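Local coordinates for protein 1-deoxy-D-xylulose 5-phosphate reductoisomerase (Moraxella catarrhalis, PDB 4ZQG) that catalyses the NAD(P)H-dependent rearrangement and reduction of 1-deoxy-D-xylulose 5-phosphate to 2-C-methyl-D-erythritol 4-phosphate in the MEP pathway of isoprenoid synthesis, at residues N128-V133 against A338-N343; L234-A239 against L324-A329. All coordinates share one frame; numbering follows the deposited sequence.

Contact 1 (N128-V133 against A338-N343). With NAD (nicotinamide-adenine-dinucleotide), chain C.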
ATOM      1  N   ASN A 128      -2.789  -2.142 -23.142  1.00 58.18           N
ATOM      2  CA  ASN A 128      -2.618  -3.257 -24.052  1.00 58.67           C
ATOM      3  C   ASN A 128      -1.589  -4.295 -23.573  1.00 58.76           C
ATOM      4  O   ASN A 128      -0.381  -4.207 -23.883  1.00 59.20           O
ATOM      5  CB  ASN A 128      -2.194  -2.646 -25.379  1.00 56.25           C
ATOM      6  CG  ASN A 128      -1.866  -3.657 -26.388  1.00 56.63           C
ATOM      7  OD1 ASN A 128      -0.889  -3.502 -27.113  1.00 58.83           O
ATOM      8  ND2 ASN A 128      -2.671  -4.710 -26.464  1.00 55.99           N
ATOM      9  N   LYS A 129      -2.097  -5.283 -22.858  1.00 59.21           N
ATOM     10  CA  LYS A 129      -1.246  -6.309 -22.182  1.00 63.46           C
ATOM     11  C   LYS A 129      -0.781  -7.403 -23.151  1.00 63.90           C
ATOM     12  O   LYS A 129       0.304  -7.960 -22.972  1.00 65.36           O
ATOM     13  CB  LYS A 129      -1.990  -6.958 -20.998  1.00 62.12           C
ATOM     14  CG  LYS A 129      -3.240  -7.730 -21.439  1.00 62.12           C
ATOM     15  CD  LYS A 129      -4.058  -8.202 -20.260  1.00 62.96           C
ATOM     16  CE  LYS A 129      -4.514  -7.052 -19.403  1.00 63.68           C
ATOM     17  NZ  LYS A 129      -5.659  -7.491 -18.553  1.00 66.10           N
ATOM     18  N   GLU A 130      -1.587  -7.691 -24.170  1.00 60.89           N
ATOM     19  CA  GLU A 130      -1.175  -8.602 -25.210  1.00 61.02           C
ATOM     20  C   GLU A 130       0.171  -8.190 -25.847  1.00 60.02           C
ATOM     21  O   GLU A 130       0.936  -9.031 -26.293  1.00 58.59           O
ATOM     22  CB  GLU A 130      -2.292  -8.780 -26.241  1.00 62.51           C
ATOM     23  CG  GLU A 130      -3.620  -9.294 -25.641  1.00 65.16           C
ATOM     24  CD  GLU A 130      -4.590  -8.183 -25.150  1.00 67.61           C
ATOM     25  OE1 GLU A 130      -4.149  -7.024 -24.927  1.00 67.71           O
ATOM     26  OE2 GLU A 130      -5.810  -8.453 -24.958  1.00 69.31           O
ATOM     27  N   SER A 131       0.509  -6.912 -25.832  1.00 59.89           N
ATOM     28  CA  SER A 131       1.841  -6.506 -26.289  1.00 61.83           C
ATOM     29  C   SER A 131       3.027  -7.118 -25.524  1.00 61.57           C
ATOM     30  O   SER A 131       4.035  -7.487 -26.095  1.00 62.48           O
ATOM     31  CB  SER A 131       1.958  -5.000 -26.220  1.00 63.46           C
ATOM     32  OG  SER A 131       1.514  -4.463 -27.448  1.00 72.33           O
ATOM     33  N   LEU A 132       2.904  -7.168 -24.215  1.00 59.97           N
ATOM     34  CA  LEU A 132       3.931  -7.715 -23.368  1.00 58.93           C
ATOM     35  C   LEU A 132       3.882  -9.257 -23.314  1.00 57.90           C
ATOM     36  O   LEU A 132       4.938  -9.889 -23.306  1.00 60.14           O
ATOM     37  CB  LEU A 132       3.832  -7.080 -21.971  1.00 58.48           C
ATOM     38  CG  LEU A 132       4.960  -6.122 -21.561  1.00 58.96           C
ATOM     39  CD1 LEU A 132       5.591  -5.278 -22.647  1.00 59.90           C
ATOM     40  CD2 LEU A 132       4.425  -5.205 -20.503  1.00 59.32           C
ATOM     41  N   VAL A 133       2.697  -9.859 -23.318  1.00 54.97           N
ATOM     42  CA  VAL A 133       2.571 -11.308 -23.366  1.00 55.31           C
ATOM     43  C   VAL A 133       3.219 -11.870 -24.619  1.00 59.31           C
ATOM     44  O   VAL A 133       3.717 -12.984 -24.626  1.00 60.34           O
ATOM     45  CB  VAL A 133       1.103 -11.745 -23.396  1.00 55.15           C
ATOM     46  CG1 VAL A 133       0.955 -13.220 -23.666  1.00 55.56           C
ATOM     47  CG2 VAL A 133       0.394 -11.404 -22.108  1.00 55.35           C
ATOM     48  N   ALA A 338       1.726 -18.736 -28.410  1.00 62.09           N
ATOM     49  CA  ALA A 338       0.794 -19.831 -28.560  1.00 62.85           C
ATOM     50  C   ALA A 338      -0.367 -19.554 -27.636  1.00 61.61           C
ATOM     51  O   ALA A 338      -1.489 -19.625 -28.058  1.00 63.47           O
ATOM     52  CB  ALA A 338       1.449 -21.163 -28.219  1.00 63.60           C
ATOM     53  N   LEU A 339      -0.089 -19.201 -26.385  1.00 60.94           N
ATOM     54  CA  LEU A 339      -1.143 -19.013 -25.385  1.00 60.69           C
ATOM     55  C   LEU A 339      -2.112 -17.897 -25.746  1.00 60.13           C
ATOM     56  O   LEU A 339      -3.317 -18.103 -25.767  1.00 57.72           O
ATOM     57  CB  LEU A 339      -0.569 -18.681 -24.005  1.00 59.45           C
ATOM     58  CG  LEU A 339      -1.604 -18.435 -22.890  1.00 58.52           C
ATOM     59  CD1 LEU A 339      -1.883 -19.707 -22.102  1.00 59.34           C
ATOM     60  CD2 LEU A 339      -1.154 -17.319 -21.964  1.00 57.38           C
ATOM     61  N   ASN A 340      -1.561 -16.718 -25.970  1.00 61.46           N
ATOM     62  CA  ASN A 340      -2.358 -15.540 -26.181  1.00 64.90           C
ATOM     63  C   ASN A 340      -3.199 -15.587 -27.464  1.00 65.56           C
ATOM     64  O   ASN A 340      -4.413 -15.340 -27.429  1.00 63.89           O
ATOM     65  CB  ASN A 340      -1.490 -14.312 -26.260  1.00 66.38           C
ATOM     66  CG  ASN A 340      -2.310 -13.093 -26.551  1.00 68.23           C
ATOM     67  OD1 ASN A 340      -3.302 -12.837 -25.849  1.00 69.80           O
ATOM     68  ND2 ASN A 340      -1.979 -12.387 -27.633  1.00 69.67           N
ATOM     69  N   THR A 341      -2.533 -15.933 -28.567  1.00 64.28           N
ATOM     70  CA  THR A 341      -3.196 -16.135 -29.845  1.00 62.55           C
ATOM     71  C   THR A 341      -4.190 -17.284 -29.830  1.00 62.43           C
ATOM     72  O   THR A 341      -5.315 -17.108 -30.259  1.00 63.81           O
ATOM     73  CB  THR A 341      -2.198 -16.353 -30.983  1.00 61.55           C
ATOM     74  OG1 THR A 341      -1.308 -15.234 -31.038  1.00 59.40           O
ATOM     75  CG2 THR A 341      -2.917 -16.463 -32.281  1.00 63.64           C
ATOM     76  N   ALA A 342      -3.830 -18.459 -29.357  1.00 61.39           N
ATOM     77  CA  ALA A 342      -4.837 -19.504 -29.332  1.00 61.98           C
ATOM     78  C   ALA A 342      -6.058 -18.896 -28.647  1.00 62.70           C
ATOM     79  O   ALA A 342      -7.144 -18.943 -29.187  1.00 65.38           O
ATOM     80  CB  ALA A 342      -4.351 -20.744 -28.608  1.00 61.28           C
ATOM     81  N   ASN A 343      -5.848 -18.229 -27.508  1.00 62.57           N
ATOM     82  CA  ASN A 343      -6.931 -17.664 -26.707  1.00 61.74           C
ATOM     83  C   ASN A 343      -7.704 -16.575 -27.470  1.00 63.18           C
ATOM     84  O   ASN A 343      -8.926 -16.556 -27.433  1.00 63.41           O
ATOM     85  CB  ASN A 343      -6.354 -17.117 -25.382  1.00 60.16           C
ATOM     86  CG  ASN A 343      -7.376 -16.393 -24.521  1.00 58.06           C
ATOM     87  OD1 ASN A 343      -8.211 -17.025 -23.822  1.00 56.42           O
ATOM     88  ND2 ASN A 343      -7.309 -15.049 -24.555  1.00 55.89           N
TER
HETATM   89  PA  NAD C 501     -12.012  -2.200 -26.516  1.00 62.32           P
HETATM   90  O1A NAD C 501     -12.372  -3.454 -27.238  1.00 61.38           O
HETATM   91  O2A NAD C 501     -13.039  -1.444 -25.701  1.00 63.15           O
HETATM   92  O5B NAD C 501     -11.237  -1.154 -27.475  1.00 62.55           O
HETATM   93  C5B NAD C 501     -10.116  -1.491 -28.275  1.00 63.69           C
HETATM   94  C4B NAD C 501      -9.598  -0.266 -29.046  1.00 65.55           C
HETATM   95  O4B NAD C 501      -8.603  -0.738 -29.973  1.00 65.62           O
HETATM   96  C3B NAD C 501     -10.680   0.458 -29.859  1.00 66.06           C
HETATM   97  O3B NAD C 501     -10.481   1.875 -29.876  1.00 65.19           O
HETATM   98  C2B NAD C 501     -10.502  -0.113 -31.257  1.00 66.67           C
HETATM   99  O2B NAD C 501     -10.744   0.838 -32.292  1.00 67.18           O
HETATM  100  C1B NAD C 501      -9.046  -0.561 -31.317  1.00 67.13           C
HETATM  101  N9A NAD C 501      -8.890  -1.804 -32.130  1.00 68.81           N
HETATM  102  C8A NAD C 501      -9.614  -2.930 -31.995  1.00 69.50           C
HETATM  103  N7A NAD C 501      -9.233  -3.870 -32.893  1.00 69.07           N
HETATM  104  C5A NAD C 501      -8.250  -3.352 -33.628  1.00 68.03           C
HETATM  105  C6A NAD C 501      -7.440  -3.861 -34.757  1.00 68.92           C
HETATM  106  N6A NAD C 501      -7.633  -5.131 -35.237  1.00 70.26           N
HETATM  107  N1A NAD C 501      -6.528  -2.998 -35.252  1.00 66.69           N
HETATM  108  C2A NAD C 501      -6.372  -1.729 -34.772  1.00 67.37           C
HETATM  109  N3A NAD C 501      -7.082  -1.196 -33.752  1.00 66.48           N
HETATM  110  C4A NAD C 501      -8.025  -1.973 -33.146  1.00 68.19           C
HETATM  111  O3  NAD C 501     -10.767  -2.606 -25.567  1.00 64.62           O
HETATM  112  PN  NAD C 501     -10.494  -2.250 -24.018  1.00 60.55           P
HETATM  113  O1N NAD C 501     -11.441  -3.134 -23.236  1.00 60.38           O
HETATM  114  O2N NAD C 501     -10.404  -0.748 -23.894  1.00 58.61           O
HETATM  115  O5D NAD C 501      -9.016  -2.874 -23.940  1.00 64.61           O
HETATM  116  C5D NAD C 501      -7.868  -2.155 -24.395  1.00 65.61           C
HETATM  117  C4D NAD C 501      -6.591  -2.808 -23.862  1.00 67.38           C
HETATM  118  O4D NAD C 501      -6.350  -2.466 -22.494  1.00 69.58           O
HETATM  119  C3D NAD C 501      -6.700  -4.321 -23.920  1.00 67.52           C
HETATM  120  O3D NAD C 501      -5.405  -4.822 -24.233  1.00 65.20           O
HETATM  121  C2D NAD C 501      -7.158  -4.719 -22.535  1.00 68.55           C
HETATM  122  O2D NAD C 501      -6.802  -6.077 -22.236  1.00 68.81           O
HETATM  123  C1D NAD C 501      -6.475  -3.649 -21.676  1.00 69.61           C
HETATM  124  N1N NAD C 501      -7.219  -3.360 -20.440  1.00 70.35           N
HETATM  125  C2N NAD C 501      -8.482  -2.868 -20.481  1.00 69.89           C
HETATM  126  C3N NAD C 501      -9.203  -2.624 -19.294  1.00 69.06           C
HETATM  127  C7N NAD C 501     -10.599  -2.053 -19.294  1.00 67.87           C
HETATM  128  O7N NAD C 501     -11.064  -1.594 -18.266  1.00 65.08           O
HETATM  129  N7N NAD C 501     -11.316  -2.033 -20.417  1.00 69.96           N
HETATM  130  C4N NAD C 501      -8.592  -2.893 -18.079  1.00 64.65           C
HETATM  131  C5N NAD C 501      -7.307  -3.373 -18.081  1.00 64.77           C
HETATM  132  C6N NAD C 501      -6.625  -3.610 -19.262  1.00 66.65           C

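Contact 2 (L234-A239 against L324-A329). With MG (magnesium ion), chain D.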
ATOM      1  N   LEU A 234      -2.642 -13.782 -18.274  1.00 53.80           N
ATOM      2  CA  LEU A 234      -1.935 -12.866 -19.160  1.00 54.35           C
ATOM      3  C   LEU A 234      -1.271 -11.815 -18.313  1.00 53.18           C
ATOM      4  O   LEU A 234      -0.184 -11.343 -18.621  1.00 51.32           O
ATOM      5  CB  LEU A 234      -2.933 -12.196 -20.117  1.00 55.37           C
ATOM      6  CG  LEU A 234      -3.594 -13.132 -21.137  1.00 56.91           C
ATOM      7  CD1 LEU A 234      -4.620 -12.341 -21.900  1.00 56.45           C
ATOM      8  CD2 LEU A 234      -2.599 -13.735 -22.122  1.00 58.46           C
ATOM      9  N   GLU A 235      -1.991 -11.417 -17.269  1.00 53.42           N
ATOM     10  CA  GLU A 235      -1.493 -10.438 -16.339  1.00 53.52           C
ATOM     11  C   GLU A 235      -0.253 -10.966 -15.622  1.00 52.00           C
ATOM     12  O   GLU A 235       0.705 -10.222 -15.374  1.00 49.66           O
ATOM     13  CB  GLU A 235      -2.598 -10.030 -15.378  1.00 55.00           C
ATOM     14  CG  GLU A 235      -3.516  -9.020 -16.057  1.00 56.32           C
ATOM     15  CD  GLU A 235      -4.674  -8.628 -15.221  1.00 56.54           C
ATOM     16  OE1 GLU A 235      -4.817  -9.123 -14.083  1.00 59.83           O
ATOM     17  OE2 GLU A 235      -5.451  -7.853 -15.732  1.00 56.47           O
ATOM     18  N   LEU A 236      -0.268 -12.266 -15.376  1.00 51.91           N
ATOM     19  CA  LEU A 236       0.889 -12.948 -14.813  1.00 53.18           C
ATOM     20  C   LEU A 236       2.112 -12.783 -15.729  1.00 52.41           C
ATOM     21  O   LEU A 236       3.205 -12.397 -15.253  1.00 51.97           O
ATOM     22  CB  LEU A 236       0.540 -14.415 -14.492  1.00 54.87           C
ATOM     23  CG  LEU A 236       1.666 -15.370 -14.228  1.00 57.67           C
ATOM     24  CD1 LEU A 236       2.443 -14.844 -13.039  1.00 60.72           C
ATOM     25  CD2 LEU A 236       1.128 -16.749 -13.906  1.00 59.94           C
ATOM     26  N   ILE A 237       1.944 -13.019 -17.028  1.00 51.32           N
ATOM     27  CA  ILE A 237       3.059 -12.860 -17.925  1.00 52.21           C
ATOM     28  C   ILE A 237       3.454 -11.403 -18.083  1.00 52.98           C
ATOM     29  O   ILE A 237       4.645 -11.088 -18.097  1.00 52.78           O
ATOM     30  CB  ILE A 237       2.759 -13.505 -19.264  1.00 54.11           C
ATOM     31  CG1 ILE A 237       2.621 -15.009 -19.075  1.00 55.23           C
ATOM     32  CG2 ILE A 237       3.847 -13.188 -20.275  1.00 54.53           C
ATOM     33  CD1 ILE A 237       1.606 -15.631 -20.015  1.00 56.37           C
ATOM     34  N   GLU A 238       2.466 -10.504 -18.177  1.00 55.05           N
ATOM     35  CA  GLU A 238       2.709  -9.041 -18.186  1.00 55.86           C
ATOM     36  C   GLU A 238       3.567  -8.626 -17.004  1.00 53.64           C
ATOM     37  O   GLU A 238       4.548  -7.896 -17.179  1.00 53.89           O
ATOM     38  CB  GLU A 238       1.376  -8.235 -18.187  1.00 60.50           C
ATOM     39  CG  GLU A 238       1.501  -6.684 -18.277  1.00 64.34           C
ATOM     40  CD  GLU A 238       0.146  -5.907 -18.334  1.00 68.59           C
ATOM     41  OE1 GLU A 238       0.063  -4.867 -19.053  1.00 67.18           O
ATOM     42  OE2 GLU A 238      -0.839  -6.305 -17.648  1.00 71.29           O
ATOM     43  N   ALA A 239       3.209  -9.098 -15.813  1.00 50.89           N
ATOM     44  CA  ALA A 239       3.956  -8.769 -14.604  1.00 50.31           C
ATOM     45  C   ALA A 239       5.426  -9.216 -14.640  1.00 50.88           C
ATOM     46  O   ALA A 239       6.334  -8.454 -14.254  1.00 49.97           O
ATOM     47  CB  ALA A 239       3.268  -9.368 -13.403  1.00 50.15           C
ATOM     48  N   LEU A 324      -2.525 -22.926 -17.301  1.00 60.06           N
ATOM     49  CA  LEU A 324      -1.887 -22.995 -18.612  1.00 58.63           C
ATOM     50  C   LEU A 324      -1.046 -21.762 -18.860  1.00 56.37           C
ATOM     51  O   LEU A 324      -0.020 -21.822 -19.532  1.00 55.08           O
ATOM     52  CB  LEU A 324      -2.923 -23.203 -19.699  1.00 60.33           C
ATOM     53  CG  LEU A 324      -3.798 -24.468 -19.546  1.00 61.93           C
ATOM     54  CD1 LEU A 324      -5.028 -24.428 -20.433  1.00 62.35           C
ATOM     55  CD2 LEU A 324      -3.010 -25.719 -19.844  1.00 63.02           C
ATOM     56  N   ALA A 325      -1.437 -20.644 -18.273  1.00 54.98           N
ATOM     57  CA  ALA A 325      -0.631 -19.443 -18.425  1.00 56.10           C
ATOM     58  C   ALA A 325       0.664 -19.494 -17.668  1.00 55.90           C
ATOM     59  O   ALA A 325       1.695 -18.952 -18.123  1.00 54.42           O
ATOM     60  CB  ALA A 325      -1.420 -18.232 -17.990  1.00 57.61           C
ATOM     61  N   ARG A 326       0.618 -20.129 -16.498  1.00 57.16           N
ATOM     62  CA  ARG A 326       1.826 -20.265 -15.708  1.00 58.27           C
ATOM     63  C   ARG A 326       2.776 -21.183 -16.449  1.00 59.22           C
ATOM     64  O   ARG A 326       3.918 -20.834 -16.694  1.00 57.88           O
ATOM     65  CB  ARG A 326       1.534 -20.749 -14.287  1.00 59.35           C
ATOM     66  CG  ARG A 326       2.704 -20.483 -13.341  1.00 59.90           C
ATOM     67  CD  ARG A 326       2.401 -20.884 -11.906  1.00 58.83           C
ATOM     68  NE  ARG A 326       1.428 -19.999 -11.306  1.00 57.70           N
ATOM     69  CZ  ARG A 326       1.707 -18.796 -10.822  1.00 57.75           C
ATOM     70  NH1 ARG A 326       0.719 -18.055 -10.289  1.00 58.91           N
ATOM     71  NH2 ARG A 326       2.950 -18.321 -10.874  1.00 56.06           N
ATOM     72  N   TYR A 327       2.261 -22.335 -16.860  1.00 62.56           N
ATOM     73  CA  TYR A 327       2.999 -23.267 -17.684  1.00 65.54           C
ATOM     74  C   TYR A 327       3.646 -22.542 -18.838  1.00 64.00           C
ATOM     75  O   TYR A 327       4.826 -22.712 -19.102  1.00 66.31           O
ATOM     76  CB  TYR A 327       2.074 -24.370 -18.155  1.00 70.73           C
ATOM     77  CG  TYR A 327       2.673 -25.313 -19.184  1.00 80.81           C
ATOM     78  CD1 TYR A 327       3.936 -25.892 -18.997  1.00 84.94           C
ATOM     79  CD2 TYR A 327       1.956 -25.649 -20.351  1.00 85.26           C
ATOM     80  CE1 TYR A 327       4.466 -26.766 -19.947  1.00 90.50           C
ATOM     81  CE2 TYR A 327       2.474 -26.521 -21.288  1.00 88.73           C
ATOM     82  CZ  TYR A 327       3.726 -27.075 -21.091  1.00 91.75           C
ATOM     83  OH  TYR A 327       4.223 -27.943 -22.046  1.00 98.65           O
ATOM     84  N   ALA A 328       2.895 -21.678 -19.505  1.00 63.11           N
ATOM     85  CA  ALA A 328       3.430 -20.965 -20.659  1.00 62.15           C
ATOM     86  C   ALA A 328       4.477 -19.958 -20.229  1.00 60.63           C
ATOM     87  O   ALA A 328       5.513 -19.831 -20.860  1.00 59.90           O
ATOM     88  CB  ALA A 328       2.311 -20.298 -21.447  1.00 62.86           C
ATOM     89  N   ALA A 329       4.230 -19.250 -19.134  1.00 60.55           N
ATOM     90  CA  ALA A 329       5.219 -18.294 -18.650  1.00 59.38           C
ATOM     91  C   ALA A 329       6.571 -18.948 -18.420  1.00 59.86           C
ATOM     92  O   ALA A 329       7.588 -18.365 -18.738  1.00 58.50           O
ATOM     93  CB  ALA A 329       4.739 -17.640 -17.380  1.00 60.08           C
TER
HETATM   94 MG    MG D 502      -6.182  -5.948 -15.054  1.00 56.65          MG

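Contact 1 (N128-V133 against A338-N343)
Glu130 and Val133, about one turn apart on helix 130-146, meet a single residue of helix 333-351, Asn340. The tight part is small. Val133 presents CG1 to the CB of Asn340 at 3.7 Å, and Glu130 lays its CG 3.6 Å from the amide OD1 of Asn340. Asn340 swings its CG away from the backbone N (chi1 177°), which brings the amide against Glu130; the two side chains cross at about a right angle, with amide and carboxylate planes 58° apart. The looser side is that of Leu339, whose side chain comes no nearer than 4.9 Å to 128-133; the touching residues are nevertheless all buried, since Leu234 and other side chains pack around them.

The polar ends turn to other partners. Asn340 ND2 bonds to Glu344 within its own helix. Glu130, bent at chi2, carries OE1 to the cofactor and accepts a hydrogen bond of 2.6 Å from the ribose O3D of NAD, with a weak one from Asn128 ND2 at 3.1 Å. Asn128 ND2 also bonds to the backbone O of Gly107, and Ser131 OG donates to Asn128 OD1 over 2.6 Å from 38° above the carbonyl plane. Helix 333-351 therefore meets the carbon part of Glu130 while the carboxylate serves the nicotinamide ribose, which makes Asn340 a second-shell neighbour of the cofactor.

Contact 2 (L234-A239 against L324-A329)
The guanidinium of Arg326 has the CD2 methyl of Leu236 over the centre of one face, 3.7 Å above the plane, while its NH2 is salt-bridged to Glu247 and hydrogen-bonded to the backbone oxygen of Ile250. This is a helix-helix interface between 230-243 and 320-331, whose short segments run nearly parallel at 27° with axes 9.1 Å apart. Leu236 and Arg326 cross at about a right angle. The bend at chi3 (-70°) brings the guanidinium over Leu236 CD2, a methyl that also lies against Arg326 CB and CG.

Beside this pair Ile237 makes the apolar part of the contact. It drops between Ala325 and Ala329, one turn apart on the other helix; the small alanines let the backbones come close, with the CA atoms of Ile237 and Ala329 5.9 Å apart. Ile237 CG1 packs on Ala329 CB at 3.8 Å, and its CD1 reaches the backbone O of Ala325 at the same distance. Leu339 and Cys336 of helix 333-351 also touch Ile237. Away from the interface, Glu235, on the same turn, joins Asp154 and Glu156 at the metal, with Glu235 OE2 2.1 Å from the magnesium ion.

Overall arrangement
From the N terminus, the chain lays down six strands of the seven-stranded parallel sheet of the Rossmann-type part before 128-133; the last, 149-152, follows. About a hundred residues after 128-133 it passes through 234-239, and 84 residues on, 324-329 returns to close contact 2. Helix 333-351 follows directly, and its 338-343 closes contact 1, so the smaller loop lies wholly within the larger and the two do not cross. With centres about 9 Å apart, the contacts also touch: Lys129 NZ forms a salt bridge of 2.9 Å with Glu235 OE2, and Val133 CG2 packs against the Leu234 backbone O. Together they tie helix 130-146 and helix 230-243, which carries a metal ligand, to helices 333-351 and 320-331.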